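Local coordinates for protein alpha-galactosidase 1 (Saccharomyces cerevisiae, PDB 3LRK) that cleaves terminal, non-reducing alpha-linked galactose from galactosides such as oligosaccharides, galactomannans and galactolipids, at residues W391-L396 and Q442-L447; L350-Q355 and F464-P469; V357-G362 and L453-P458; S308-I313 and T437-Q442. The protein carries 1 engineered substitution. All coordinates share one frame; numbering follows the deposited sequence.

Overall arrangement
All four contacts belong to or border the C-terminal beta sandwich. Contacts 1, 2 and 3 share its antiparallel sheet: strand 461-469, used by contact 2, runs between strand 391-395 of contact 1 and strand 355-361 of contact 3. The centres of contacts 1 and 2 are about 10 Å apart. Contact 3 crosses from this sheet to strand 453-457 of the facing layer. Contact 4 brings in helix 310-316, which comes before the sheet's first strand, 325-331; it shares Gln442 with contact 1, where helix 437-440 runs into strand 442-447. Along the chain, segments 308-313, 350-355, 357-362 and 391-396 come first and meet partners between 437 and 469, so the C-terminal part ties the domain together.

Contact 1. Residues W391-L396 and Q442-L447; sequences WDIYDL and QKIGSL
Leu447 N gives the shortest bond here, 2.6 Å to Trp391 O, running almost along the C=O axis. Its reciprocal, Trp391 N to Leu447 O at 2.9 Å, completes an antiparallel hydrogen-bonded pair. At the far end Asp395 N reaches Gln442 O at 2.8 Å. Between them the strands fall out of step: Asp392 faces Ser446 and Tyr394 faces Lys443, so Ile393 alone stands across from both Ile444 and Gly445, a beta bulge. Ile444 N donates to Ile393 O (2.9 Å), while Ile393 N donates to Gly445 O from above the carbonyl plane. Gly445, at phi 160°, has backbone angles that call for glycine. On the face of Asp392 and Tyr394, Lys443 CB lies over one face of the Tyr394 ring, 3.9 Å from its centroid; from there the chain, CG anti to the backbone N, runs out extended and carries NZ to Asp392 OD2 for a weak salt bridge at 3.4 Å. Asp392 OD1 has a weak second partner in Ser470 OG. On the face of Ile393 and Leu447, Ile393 CG2 meets Ile444 CG1 at 3.8 Å. The backbone bonds thus carry this edge of the sheet, with the long ion pair probably adding little.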
# COMPACT_ATOMS: atom_id res chain seq x y z
N TRP A 391 -24.55 12.45 36.05
CA TRP A 391 -24.46 13.46 35.00
C TRP A 391 -25.83 13.83 34.46
O TRP A 391 -26.62 12.94 34.16
CB TRP A 391 -23.57 12.97 33.85
CG TRP A 391 -22.14 12.79 34.26
CD1 TRP A 391 -21.62 11.75 34.99
CD2 TRP A 391 -21.04 13.67 33.98
NE1 TRP A 391 -20.27 11.94 35.18
CE2 TRP A 391 -19.89 13.11 34.57
CE3 TRP A 391 -20.92 14.88 33.29
CZ2 TRP A 391 -18.63 13.71 34.49
CZ3 TRP A 391 -19.67 15.48 33.20
CH2 TRP A 391 -18.54 14.89 33.80
N ASP A 392 -26.08 15.13 34.35
CA ASP A 392 -27.31 15.62 33.73
C ASP A 392 -27.18 15.56 32.22
O ASP A 392 -26.17 15.99 31.65
CB ASP A 392 -27.60 17.06 34.18
CG ASP A 392 -28.10 17.13 35.62
OD1 ASP A 392 -28.55 16.09 36.15
OD2 ASP A 392 -28.04 18.23 36.21
N ILE A 393 -28.21 15.02 31.57
CA ILE A 393 -28.26 14.90 30.12
C ILE A 393 -28.99 16.10 29.54
O ILE A 393 -30.11 16.41 29.95
CB ILE A 393 -28.98 13.60 29.67
CG1 ILE A 393 -28.37 12.37 30.36
CG2 ILE A 393 -28.94 13.45 28.14
CD1 ILE A 393 -29.21 11.11 30.24
N TYR A 394 -28.34 16.79 28.61
CA TYR A 394 -28.97 17.87 27.87
C TYR A 394 -29.11 17.48 26.40
O TYR A 394 -28.15 17.01 25.78
CB TYR A 394 -28.15 19.15 27.99
CG TYR A 394 -28.23 19.83 29.34
CD1 TYR A 394 -27.54 19.32 30.44
CD2 TYR A 394 -28.99 20.99 29.51
CE1 TYR A 394 -27.61 19.95 31.68
CE2 TYR A 394 -29.06 21.62 30.75
CZ TYR A 394 -28.37 21.10 31.82
OH TYR A 394 -28.43 21.72 33.05
N ASP A 395 -30.31 17.69 25.85
CA ASP A 395 -30.59 17.47 24.43
C ASP A 395 -30.18 18.73 23.67
O ASP A 395 -30.82 19.77 23.80
CB ASP A 395 -32.09 17.16 24.21
CG ASP A 395 -32.44 16.87 22.74
OD1 ASP A 395 -31.61 17.08 21.84
OD2 ASP A 395 -33.59 16.41 22.50
N LEU A 396 -29.11 18.61 22.88
CA LEU A 396 -28.58 19.75 22.13
C LEU A 396 -29.49 20.20 20.98
O LEU A 396 -29.30 21.28 20.43
CB LEU A 396 -27.15 19.46 21.63
CG LEU A 396 -26.05 19.33 22.69
CD1 LEU A 396 -24.79 18.67 22.13
CD2 LEU A 396 -25.71 20.66 23.33
N GLN A 442 -31.84 21.55 26.35
CA GLN A 442 -32.74 21.29 27.47
C GLN A 442 -32.33 20.03 28.23
O GLN A 442 -32.09 18.98 27.63
CB GLN A 442 -34.17 21.15 26.95
CG GLN A 442 -35.24 21.05 28.03
CD GLN A 442 -35.97 22.37 28.28
OE1 GLN A 442 -35.48 23.46 27.94
NE2 GLN A 442 -37.15 22.28 28.87
N LYS A 443 -32.28 20.14 29.56
CA LYS A 443 -32.08 18.99 30.43
C LYS A 443 -33.28 18.06 30.32
O LYS A 443 -34.43 18.49 30.46
CB LYS A 443 -31.87 19.44 31.88
CG LYS A 443 -31.54 18.30 32.84
CD LYS A 443 -31.35 18.79 34.25
CE LYS A 443 -31.66 17.70 35.26
NZ LYS A 443 -31.40 18.18 36.64
N ILE A 444 -33.01 16.78 30.06
CA ILE A 444 -34.05 15.79 29.80
C ILE A 444 -33.98 14.63 30.79
O ILE A 444 -34.81 13.72 30.76
CB ILE A 444 -33.98 15.22 28.35
CG1 ILE A 444 -32.60 14.58 28.08
CG2 ILE A 444 -34.32 16.31 27.33
CD1 ILE A 444 -32.61 13.57 26.96
N GLY A 445 -32.99 14.66 31.66
CA GLY A 445 -32.77 13.59 32.62
C GLY A 445 -31.36 13.58 33.17
O GLY A 445 -30.63 14.58 33.10
N SER A 446 -30.97 12.43 33.71
CA SER A 446 -29.67 12.28 34.32
C SER A 446 -29.21 10.84 34.19
O SER A 446 -30.03 9.93 34.08
CB SER A 446 -29.71 12.70 35.79
OG SER A 446 -30.48 11.78 36.54
N LEU A 447 -27.89 10.64 34.20
CA LEU A 447 -27.30 9.32 34.09
C LEU A 447 -26.44 9.04 35.33
O LEU A 447 -25.48 9.76 35.59
CB LEU A 447 -26.45 9.19 32.82
CG LEU A 447 -26.45 7.89 32.01
CD1 LEU A 447 -25.32 7.91 30.99
CD2 LEU A 447 -26.36 6.63 32.87

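Contact 2. Residues L350-Q355 and F464-P469; sequences LDNGDQ and FYRLRP
Asp354 OD2 is the hub. It accepts from Arg466 NE at 2.9 Å on its anti lone pair, the one turned away from OD1, with carboxylate and guanidinium planes perpendicular; Arg468 NE makes a weaker, bent bond to it (3.0 Å). Arg466, extended from CG to NE, also brings NH2 to Asn352 OD1 at 2.9 Å, tip to tip: the oxygen lies at the guanidinium edge, the nitrogen stands above the amide plane, and the two flat groups are nearly perpendicular. Over the centre of that guanidinium sits Leu350 CD1, 3.3 Å above the plane. Asn352 OD1 takes a second bond from Asp354 N (3.0 Å), an Asx turn within the hairpin that joins strands 342-349 and 355-361 through a type I turn from Leu350 to Gly353. Water 1 joins Asn352 N to Arg466 NH2, and water 2 joins Asp354 OD1 to Arg468 NH2. Gln355 and Leu467, an antiparallel hydrogen-bonded pair (Leu467 N to Gln355 O 2.7 Å), pin the hairpin to strand 461-469. Phe440 makes a cation-pi contact with Arg468. A leucine at Arg466 would remove the donors to Asp354 and Asn352 and probably loosen the turn from strand 461-469. Facing two guanidiniums, the buried Asp354 is likely to stay ionised.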
# COMPACT_ATOMS: atom_id res chain seq x y z
N LEU A 350 -15.17 18.50 26.73
CA LEU A 350 -15.44 19.91 26.49
C LEU A 350 -14.70 20.72 27.53
O LEU A 350 -14.53 20.27 28.66
CB LEU A 350 -16.94 20.20 26.55
CG LEU A 350 -17.80 19.56 25.47
CD1 LEU A 350 -19.27 19.58 25.85
CD2 LEU A 350 -17.57 20.23 24.10
N ASP A 351 -14.27 21.92 27.14
CA ASP A 351 -13.36 22.71 27.96
C ASP A 351 -13.85 23.00 29.39
O ASP A 351 -13.04 23.03 30.32
CB ASP A 351 -12.99 24.00 27.26
CG ASP A 351 -11.75 24.65 27.87
OD1 ASP A 351 -11.87 25.78 28.38
OD2 ASP A 351 -10.67 24.01 27.84
N ASN A 352 -15.15 23.20 29.56
CA ASN A 352 -15.73 23.49 30.89
C ASN A 352 -15.92 22.25 31.79
O ASN A 352 -16.41 22.36 32.92
CB ASN A 352 -17.04 24.28 30.77
CG ASN A 352 -18.23 23.43 30.32
OD1 ASN A 352 -18.06 22.33 29.79
ND2 ASN A 352 -19.43 23.95 30.52
N GLY A 353 -15.55 21.08 31.27
CA GLY A 353 -15.66 19.83 32.00
C GLY A 353 -16.82 18.95 31.58
O GLY A 353 -16.93 17.81 32.03
N ASP A 354 -17.69 19.48 30.72
CA ASP A 354 -18.81 18.72 30.19
C ASP A 354 -18.32 17.68 29.16
O ASP A 354 -17.14 17.66 28.82
CB ASP A 354 -19.86 19.65 29.56
CG ASP A 354 -20.49 20.62 30.56
OD1 ASP A 354 -20.32 20.45 31.80
OD2 ASP A 354 -21.18 21.56 30.12
N GLN A 355 -19.22 16.82 28.70
CA GLN A 355 -18.92 15.81 27.68
C GLN A 355 -19.97 15.89 26.58
O GLN A 355 -21.15 16.05 26.88
CB GLN A 355 -18.93 14.40 28.31
CG GLN A 355 -18.24 13.29 27.48
CD GLN A 355 -16.71 13.34 27.52
OE1 GLN A 355 -16.03 12.60 26.80
NE2 GLN A 355 -16.16 14.21 28.37
N PHE A 464 -27.99 13.71 20.07
CA PHE A 464 -26.81 14.54 20.29
C PHE A 464 -26.91 15.24 21.66
O PHE A 464 -27.75 16.13 21.84
CB PHE A 464 -26.69 15.55 19.14
CG PHE A 464 -25.30 16.11 18.95
CD1 PHE A 464 -24.18 15.27 18.90
CD2 PHE A 464 -25.12 17.47 18.76
CE1 PHE A 464 -22.91 15.80 18.71
CE2 PHE A 464 -23.85 18.01 18.56
CZ PHE A 464 -22.75 17.16 18.53
N TYR A 465 -26.07 14.82 22.60
CA TYR A 465 -26.17 15.29 23.99
C TYR A 465 -24.95 16.02 24.54
O TYR A 465 -23.81 15.74 24.16
CB TYR A 465 -26.41 14.11 24.95
CG TYR A 465 -27.59 13.24 24.64
CD1 TYR A 465 -27.41 11.87 24.46
CD2 TYR A 465 -28.88 13.76 24.55
CE1 TYR A 465 -28.49 11.03 24.19
CE2 TYR A 465 -29.96 12.93 24.27
CZ TYR A 465 -29.76 11.57 24.10
OH TYR A 465 -30.81 10.73 23.82
N ARG A 466 -25.22 16.94 25.47
CA ARG A 466 -24.18 17.49 26.32
C ARG A 466 -24.43 16.99 27.75
O ARG A 466 -25.52 17.17 28.29
CB ARG A 466 -24.17 19.02 26.26
CG ARG A 466 -22.97 19.65 26.95
CD ARG A 466 -22.80 21.13 26.64
NE ARG A 466 -21.60 21.65 27.29
CZ ARG A 466 -20.74 22.50 26.74
NH1 ARG A 466 -20.93 22.95 25.51
NH2 ARG A 466 -19.67 22.88 27.43
N LEU A 467 -23.42 16.35 28.34
CA LEU A 467 -23.49 15.89 29.73
C LEU A 467 -22.81 16.87 30.66
O LEU A 467 -21.71 17.34 30.38
CB LEU A 467 -22.87 14.49 29.90
CG LEU A 467 -23.47 13.24 29.22
CD1 LEU A 467 -23.22 12.00 30.06
CD2 LEU A 467 -24.95 13.35 28.92
N ARG A 468 -23.47 17.18 31.78
CA ARG A 468 -22.95 18.14 32.76
C ARG A 468 -22.99 17.50 34.14
O ARG A 468 -23.91 16.74 34.44
CB ARG A 468 -23.77 19.43 32.75
CG ARG A 468 -24.01 20.05 31.38
CD ARG A 468 -24.44 21.50 31.48
NE ARG A 468 -23.35 22.35 31.96
CZ ARG A 468 -23.48 23.60 32.37
NH1 ARG A 468 -24.68 24.19 32.36
NH2 ARG A 468 -22.42 24.27 32.79
N PRO A 469 -21.99 17.80 35.00
CA PRO A 469 -22.04 17.23 36.34
C PRO A 469 -23.23 17.79 37.10
O PRO A 469 -23.43 19.01 37.12
CB PRO A 469 -20.72 17.71 36.98
CG PRO A 469 -19.84 18.11 35.82
CD PRO A 469 -20.79 18.65 34.80
O HOH W 1 -17.07 24.09 27.26
O HOH W 2 -20.81 22.39 33.57

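Contact 3. Residues V357-G362 and L453-P458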
# COMPACT_ATOMS: atom_id res chain seq x y z
N VAL A 357 -21.85 13.75 23.67
CA VAL A 357 -22.12 12.36 23.31
C VAL A 357 -23.00 12.34 22.07
O VAL A 357 -23.95 13.12 21.96
CB VAL A 357 -22.78 11.59 24.49
CG1 VAL A 357 -22.98 10.12 24.14
CG2 VAL A 357 -21.93 11.71 25.74
N ALA A 358 -22.65 11.48 21.12
CA ALA A 358 -23.47 11.29 19.92
C ALA A 358 -23.86 9.83 19.79
O ALA A 358 -23.01 8.94 19.81
CB ALA A 358 -22.73 11.76 18.66
N LEU A 359 -25.16 9.57 19.70
CA LEU A 359 -25.64 8.25 19.31
C LEU A 359 -26.16 8.34 17.88
O LEU A 359 -27.17 8.99 17.59
CB LEU A 359 -26.70 7.73 20.29
CG LEU A 359 -26.14 7.34 21.67
CD1 LEU A 359 -27.26 7.12 22.69
CD2 LEU A 359 -25.27 6.09 21.55
N LEU A 360 -25.43 7.70 16.97
CA LEU A 360 -25.65 7.89 15.55
C LEU A 360 -26.24 6.64 14.92
O LEU A 360 -25.64 5.56 14.95
CB LEU A 360 -24.34 8.31 14.86
CG LEU A 360 -24.28 8.58 13.36
CD1 LEU A 360 -25.15 9.78 12.97
CD2 LEU A 360 -22.83 8.81 12.95
N ASN A 361 -27.44 6.79 14.37
CA ASN A 361 -28.16 5.69 13.74
C ASN A 361 -28.08 5.77 12.22
O ASN A 361 -28.94 6.38 11.57
CB ASN A 361 -29.62 5.65 14.22
CG ASN A 361 -30.41 4.50 13.63
OD1 ASN A 361 -29.84 3.55 13.08
ND2 ASN A 361 -31.73 4.57 13.73
N GLY A 362 -27.06 5.15 11.65
CA GLY A 362 -26.92 5.10 10.20
C GLY A 362 -27.72 3.99 9.53
O GLY A 362 -27.60 3.78 8.33
N LEU A 453 -28.27 4.83 29.60
CA LEU A 453 -28.96 5.86 28.83
C LEU A 453 -29.63 5.19 27.63
O LEU A 453 -28.95 4.61 26.78
CB LEU A 453 -27.98 6.96 28.39
CG LEU A 453 -28.28 7.96 27.26
CD1 LEU A 453 -29.63 8.65 27.42
CD2 LEU A 453 -27.17 9.00 27.16
N ASN A 454 -30.96 5.25 27.58
CA ASN A 454 -31.74 4.67 26.49
C ASN A 454 -32.48 5.76 25.72
O ASN A 454 -33.04 6.68 26.32
CB ASN A 454 -32.75 3.64 27.02
CG ASN A 454 -33.77 4.25 27.98
OD1 ASN A 454 -33.42 4.75 29.06
ND2 ASN A 454 -35.05 4.22 27.59
N THR A 455 -32.45 5.68 24.39
CA THR A 455 -33.21 6.59 23.53
C THR A 455 -33.60 5.88 22.25
O THR A 455 -33.00 4.87 21.90
CB THR A 455 -32.39 7.84 23.09
OG1 THR A 455 -31.34 8.11 24.03
CG2 THR A 455 -33.31 9.06 22.94
N THR A 456 -34.58 6.43 21.56
CA THR A 456 -34.95 5.98 20.23
C THR A 456 -34.39 6.99 19.23
O THR A 456 -34.61 8.20 19.39
CB THR A 456 -36.48 5.86 20.08
OG1 THR A 456 -36.96 4.86 20.99
CG2 THR A 456 -36.88 5.48 18.65
N VAL A 457 -33.66 6.49 18.24
CA VAL A 457 -32.99 7.34 17.24
C VAL A 457 -33.54 7.05 15.85
O VAL A 457 -33.53 5.90 15.41
CB VAL A 457 -31.43 7.17 17.27
CG1 VAL A 457 -30.76 8.19 16.37
CG2 VAL A 457 -30.89 7.30 18.69
N PRO A 458 -34.04 8.09 15.16
CA PRO A 458 -34.61 7.92 13.82
C PRO A 458 -33.59 7.38 12.82
O PRO A 458 -32.37 7.54 13.00
CB PRO A 458 -35.04 9.33 13.42
CG PRO A 458 -35.09 10.11 14.68
CD PRO A 458 -34.10 9.49 15.61
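Strands 357-361 and 453-457 run in broadly the same direction, their short axes 40° apart and 8.1 Å at closest approach, too far for backbone pairing, so side chains fill the gap. Asn361 makes both hydrogen bonds between the segments. Its CG stands anti to the backbone N (chi1 -178°), which carries the amide across to the end of the opposing strand. There ND2 donates to Val457 O at 2.8 Å; the acceptor lies close to the amide plane, while the nitrogen itself sits well above the plane of the carbonyl. A weak second bond, strongly bent, links ND2 to Pro458 O at 3.1 Å. The Val457 side chain packs beside it, CG1 resting 3.5 Å from Asn361 CB and also meeting Leu359 O.

The two strands belong to different sheets, 357-361 to the large antiparallel sheet and 453-457 to a strand pair with 367-371, and this is how the layers of the C-terminal beta sandwich face each other, with inward-pointing Leu359, Asn361 and Val457 between them. The Asn361 amide is held from its own side too: OD1 accepts from Gly363 N, an Asx turn as the chain leaves the strand, and ND2 also serves Val365 O. An alanine at Asn361 would take away this amide and would probably weaken the tie to Val457 O and Val365 O and slacken the turn. Further along, Leu359 CD1 only grazes Thr455 OG1, at 4.4 Å, and that hydroxyl is hydrogen-bonded to Tyr465 OH on strand 461-469.

Contact 4. Residues S308-I313 and T437-Q442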
# COMPACT_ATOMS: atom_id res chain seq x y z
N SER A 308 -28.57 27.37 12.33
CA SER A 308 -28.71 28.38 13.37
C SER A 308 -28.76 27.79 14.79
O SER A 308 -28.99 28.52 15.75
CB SER A 308 -29.93 29.27 13.10
OG SER A 308 -31.12 28.60 13.49
N GLN A 309 -28.53 26.48 14.92
CA GLN A 309 -28.55 25.84 16.24
C GLN A 309 -27.31 26.21 17.07
O GLN A 309 -26.25 25.56 16.96
CB GLN A 309 -28.75 24.32 16.14
CG GLN A 309 -29.02 23.60 17.49
CD GLN A 309 -30.43 23.85 18.04
OE1 GLN A 309 -31.19 24.65 17.51
NE2 GLN A 309 -30.77 23.15 19.12
N ALA A 310 -27.46 27.24 17.90
CA ALA A 310 -26.39 27.77 18.74
C ALA A 310 -25.71 26.73 19.61
O ALA A 310 -24.50 26.76 19.79
CB ALA A 310 -26.91 28.92 19.59
N SER A 311 -26.51 25.80 20.13
CA SER A 311 -26.05 24.72 21.01
C SER A 311 -25.02 23.82 20.33
O SER A 311 -24.05 23.37 20.94
CB SER A 311 -27.26 23.88 21.41
OG SER A 311 -27.06 23.31 22.68
N VAL A 312 -25.26 23.54 19.05
CA VAL A 312 -24.39 22.66 18.28
C VAL A 312 -23.12 23.40 17.84
O VAL A 312 -22.01 22.83 17.89
CB VAL A 312 -25.16 22.00 17.11
CG1 VAL A 312 -24.22 21.22 16.20
CG2 VAL A 312 -26.26 21.09 17.64
N ILE A 313 -23.27 24.65 17.42
CA ILE A 313 -22.13 25.52 17.08
C ILE A 313 -21.18 25.72 18.28
O ILE A 313 -19.95 25.74 18.12
CB ILE A 313 -22.60 26.90 16.53
CG1 ILE A 313 -23.43 26.71 15.26
CG2 ILE A 313 -21.40 27.83 16.27
CD1 ILE A 313 -24.15 28.00 14.79
N THR A 437 -29.07 29.36 28.46
CA THR A 437 -29.97 28.27 28.07
C THR A 437 -29.88 27.93 26.57
O THR A 437 -30.00 26.76 26.18
CB THR A 437 -31.44 28.61 28.47
OG1 THR A 437 -31.50 28.84 29.89
CG2 THR A 437 -32.40 27.47 28.11
N ARG A 438 -29.64 28.95 25.76
CA ARG A 438 -29.58 28.78 24.31
C ARG A 438 -28.38 27.95 23.83
O ARG A 438 -28.40 27.41 22.73
CB ARG A 438 -29.62 30.14 23.61
CG ARG A 438 -30.89 30.92 23.87
CD ARG A 438 -30.93 32.25 23.12
NE ARG A 438 -29.79 33.13 23.43
CZ ARG A 438 -29.67 33.86 24.54
NH1 ARG A 438 -30.60 33.82 25.48
NH2 ARG A 438 -28.60 34.62 24.71
N LEU A 439 -27.35 27.84 24.68
CA LEU A 439 -26.13 27.11 24.31
C LEU A 439 -26.04 25.69 24.87
O LEU A 439 -25.13 24.94 24.52
CB LEU A 439 -24.88 27.92 24.70
CG LEU A 439 -24.72 29.37 24.23
CD1 LEU A 439 -23.37 29.90 24.65
CD2 LEU A 439 -24.91 29.52 22.72
N PHE A 440 -26.98 25.31 25.73
CA PHE A 440 -26.93 23.99 26.37
C PHE A 440 -28.05 23.04 25.94
O PHE A 440 -27.95 21.83 26.15
CB PHE A 440 -26.91 24.12 27.91
CG PHE A 440 -25.59 24.57 28.45
CD1 PHE A 440 -25.38 25.91 28.79
CD2 PHE A 440 -24.54 23.67 28.61
CE1 PHE A 440 -24.15 26.33 29.28
CE2 PHE A 440 -23.30 24.08 29.10
CZ PHE A 440 -23.11 25.42 29.44
N GLY A 441 -29.08 23.59 25.31
CA GLY A 441 -30.29 22.84 25.01
C GLY A 441 -31.10 22.65 26.29
O GLY A 441 -31.04 23.48 27.20
N GLN A 442 -31.84 21.55 26.35
CA GLN A 442 -32.74 21.29 27.47
C GLN A 442 -32.33 20.03 28.23
O GLN A 442 -32.09 18.98 27.63
CB GLN A 442 -34.17 21.15 26.95
CG GLN A 442 -35.24 21.05 28.03
CD GLN A 442 -35.97 22.37 28.28
OE1 GLN A 442 -35.48 23.46 27.94
NE2 GLN A 442 -37.15 22.28 28.87
O HOH W 3 -29.45 26.27 20.54
O HOH W 4 -23.30 23.21 23.72
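Arg438 takes part through its backbone: its carbonyl O accepts from water 3 at 2.7 Å, and the same water accepts from Ser311 N, an amide in the first turn of helix 310-316. The guanidinium turns elsewhere, to a salt bridge with Asp436. Leu439 follows, its CA the one nearest to the other segment, 4.1 Å from Ser311 CA. Its CD2 branch lies against Ala310 CB at 3.8 Å, while its carbonyl O takes a weak bond from Ser311 OG (3.1 Å) and a short one from water 4 (2.6 Å), which also donates to Ser311 O. Ser311 holds OG anti to the backbone N, chi1 -151°, and so aims it at this carbonyl. Phe440 starts its side chain away from helix 310-316, and its ring makes a cation-pi contact with Arg468. Gly441 ends the short, weakly bonded helix with positive phi (74°); a CB here would come 3.8 Å from Ser311 OG. Gln442 then enters the sheet beside Asp395. Small residues and bridging waters thus join helix 310-316, which follows the last barrel strand, to the short helix that leads into strand 442-447 of the C-terminal beta domain, at the junction of the two domains of a GH27 alpha-galactosidase.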